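Local coordinates for NADPH-ferredoxin reductase FprA (Mycobacterium tuberculosis, PDB 1LQT), which transfers electrons between NADPH and ferredoxin with the help of bound FAD, and may supply electrons to P450 systems, at residues 68-71 with 75-78. Residues are numbered along the deposited sequence; the frame is centred on the assembly and turned at random.
Sequences EKTA and RFRF
Ala71, at the end of helix 64-71, lies over one face of the Phe76 ring, and this pairing carries most of the contact. It is a CH-pi interaction made by the backbone CA: Ala71 CA sits 3.9 Å from the centre of the Phe76 ring, 27° off the ring normal, displaced toward the rim on the CD1 side. The closest approach is Ala71 CA to Phe76 CD1, at 3.5 Å.

Apolar packing extends the same overlap. The methyl of Ala71 stands on the same side of the ring plane but beyond its outline, with CB 3.6 Å from Phe76 CE1. CA thus covers the face and CB the margin next to CE1. With CG anti to the backbone N (chi1 179°), the Phe76 side chain extends from the strand to the last turn of the helix. Thr70 adds a looser border, more through its carbonyl O, 4.0 Å from Phe76 CB, than through its methyl CG2, which stays 4.4 Å from Phe76 CD2; its side chain also packs on Ala19 and Ala20 of helix 13-28. Beyond the helix, Phe76 touches Val36 and Met38 of strand 34-40, which helps to account for its burial.

Any polar link runs through one water, in the plane of the Phe76 ring at its edge. It lies 3.0 Å from Ala71 O, to which it can donate, and 3.3 Å from Phe76 O, at best a weak bond. With other acceptors also in reach, it may not serve both carbonyls at once.

Strands 34-40 and 76-80 are adjacent and parallel, and helix 64-71 lies in the connection between them: a beta-alpha-beta crossover, as in the Rossmann-type FAD-binding domain of this family.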
loop_
_atom_site.group_PDB
_atom_site.type_symbol
_atom_site.label_atom_id
_atom_site.label_comp_id
_atom_site.label_asym_id
_atom_site.label_seq_id
_atom_site.Cartn_x
_atom_site.Cartn_y
_atom_site.Cartn_z
ATOM N N GLU A 68 -17.612 -3.429 -5.156
ATOM C CA GLU A 68 -18.764 -2.747 -5.762
ATOM C C GLU A 68 -20.053 -3.501 -5.459
ATOM O O GLU A 68 -21.074 -2.894 -5.188
ATOM C CB GLU A 68 -18.573 -2.608 -7.264
ATOM C CG GLU A 68 -17.482 -1.599 -7.605
ATOM C CD GLU A 68 -17.182 -1.514 -9.083
ATOM O OE1 GLU A 68 -16.933 -2.569 -9.690
ATOM O OE2 GLU A 68 -17.148 -0.413 -9.603
ATOM N N LYS A 69 -19.998 -4.818 -5.496
ATOM C CA LYS A 69 -21.170 -5.607 -5.181
ATOM C C LYS A 69 -21.587 -5.387 -3.728
ATOM O O LYS A 69 -22.763 -5.227 -3.449
ATOM C CB LYS A 69 -20.896 -7.081 -5.458
ATOM C CG LYS A 69 -22.111 -7.985 -5.300
ATOM C CD LYS A 69 -21.835 -9.410 -5.750
ATOM C CE LYS A 69 -22.893 -10.360 -5.234
ATOM N NZ LYS A 69 -24.232 -9.896 -5.663
ATOM N N THR A 70 -20.631 -5.323 -2.802
ATOM C CA THR A 70 -20.968 -5.026 -1.422
ATOM C C THR A 70 -21.621 -3.643 -1.329
ATOM O O THR A 70 -22.612 -3.452 -0.634
ATOM C CB THR A 70 -19.707 -5.103 -0.577
ATOM O OG1 THR A 70 -19.275 -6.462 -0.537
ATOM C CG2 THR A 70 -19.950 -4.637 0.865
ATOM N N ALA A 71 -21.041 -2.670 -2.033
ATOM C CA ALA A 71 -21.532 -1.308 -1.992
ATOM C C ALA A 71 -22.935 -1.159 -2.576
ATOM O O ALA A 71 -23.613 -0.175 -2.265
ATOM C CB ALA A 71 -20.549 -0.364 -2.648
ATOM N N ARG A 75 -28.048 -1.362 2.648
ATOM C CA ARG A 75 -27.648 -1.094 4.032
ATOM C C ARG A 75 -26.287 -0.393 4.128
ATOM O O ARG A 75 -25.858 -0.038 5.208
ATOM C CB ARG A 75 -27.554 -2.427 4.760
ATOM C CG ARG A 75 -28.896 -3.160 4.886
ATOM C CD ARG A 75 -28.763 -4.551 5.417
ATOM N NE ARG A 75 -28.096 -5.426 4.471
ATOM C CZ ARG A 75 -27.874 -6.712 4.670
ATOM N NH1 ARG A 75 -28.228 -7.312 5.800
ATOM N NH2 ARG A 75 -27.281 -7.423 3.730
ATOM N N PHE A 76 -25.621 -0.231 2.984
ATOM C CA PHE A 76 -24.277 0.328 2.892
ATOM C C PHE A 76 -24.319 1.725 2.317
ATOM O O PHE A 76 -24.997 1.953 1.304
ATOM C CB PHE A 76 -23.466 -0.563 1.950
ATOM C CG PHE A 76 -22.056 -0.109 1.724
ATOM C CD1 PHE A 76 -21.756 0.832 0.778
ATOM C CD2 PHE A 76 -21.016 -0.699 2.427
ATOM C CE1 PHE A 76 -20.421 1.228 0.595
ATOM C CE2 PHE A 76 -19.716 -0.325 2.236
ATOM C CZ PHE A 76 -19.428 0.635 1.355
ATOM N N ARG A 77 -23.548 2.638 2.914
ATOM C CA ARG A 77 -23.364 3.981 2.377
ATOM C C ARG A 77 -21.856 4.287 2.377
ATOM O O ARG A 77 -21.139 3.881 3.284
ATOM C CB ARG A 77 -24.086 5.034 3.204
ATOM C CG ARG A 77 -25.579 4.844 3.270
ATOM C CD ARG A 77 -26.342 5.994 3.904
ATOM N NE ARG A 77 -25.924 6.222 5.288
ATOM C CZ ARG A 77 -26.539 7.060 6.110
ATOM N NH1 ARG A 77 -27.565 7.755 5.672
ATOM N NH2 ARG A 77 -26.124 7.210 7.346
ATOM N N PHE A 78 -21.433 5.048 1.377
ATOM C CA PHE A 78 -20.075 5.555 1.249
ATOM C C PHE A 78 -20.053 7.071 1.341
ATOM O O PHE A 78 -20.867 7.741 0.727
ATOM C CB PHE A 78 -19.529 5.152 -0.112
ATOM C CG PHE A 78 -18.142 5.687 -0.439
ATOM C CD1 PHE A 78 -17.016 5.083 0.075
ATOM C CD2 PHE A 78 -17.967 6.742 -1.321
ATOM C CE1 PHE A 78 -15.770 5.547 -0.276
ATOM C CE2 PHE A 78 -16.722 7.202 -1.671
ATOM C CZ PHE A 78 -15.614 6.615 -1.150
HETATM O O HOH W 1 -24.083 2.796 -1.779
#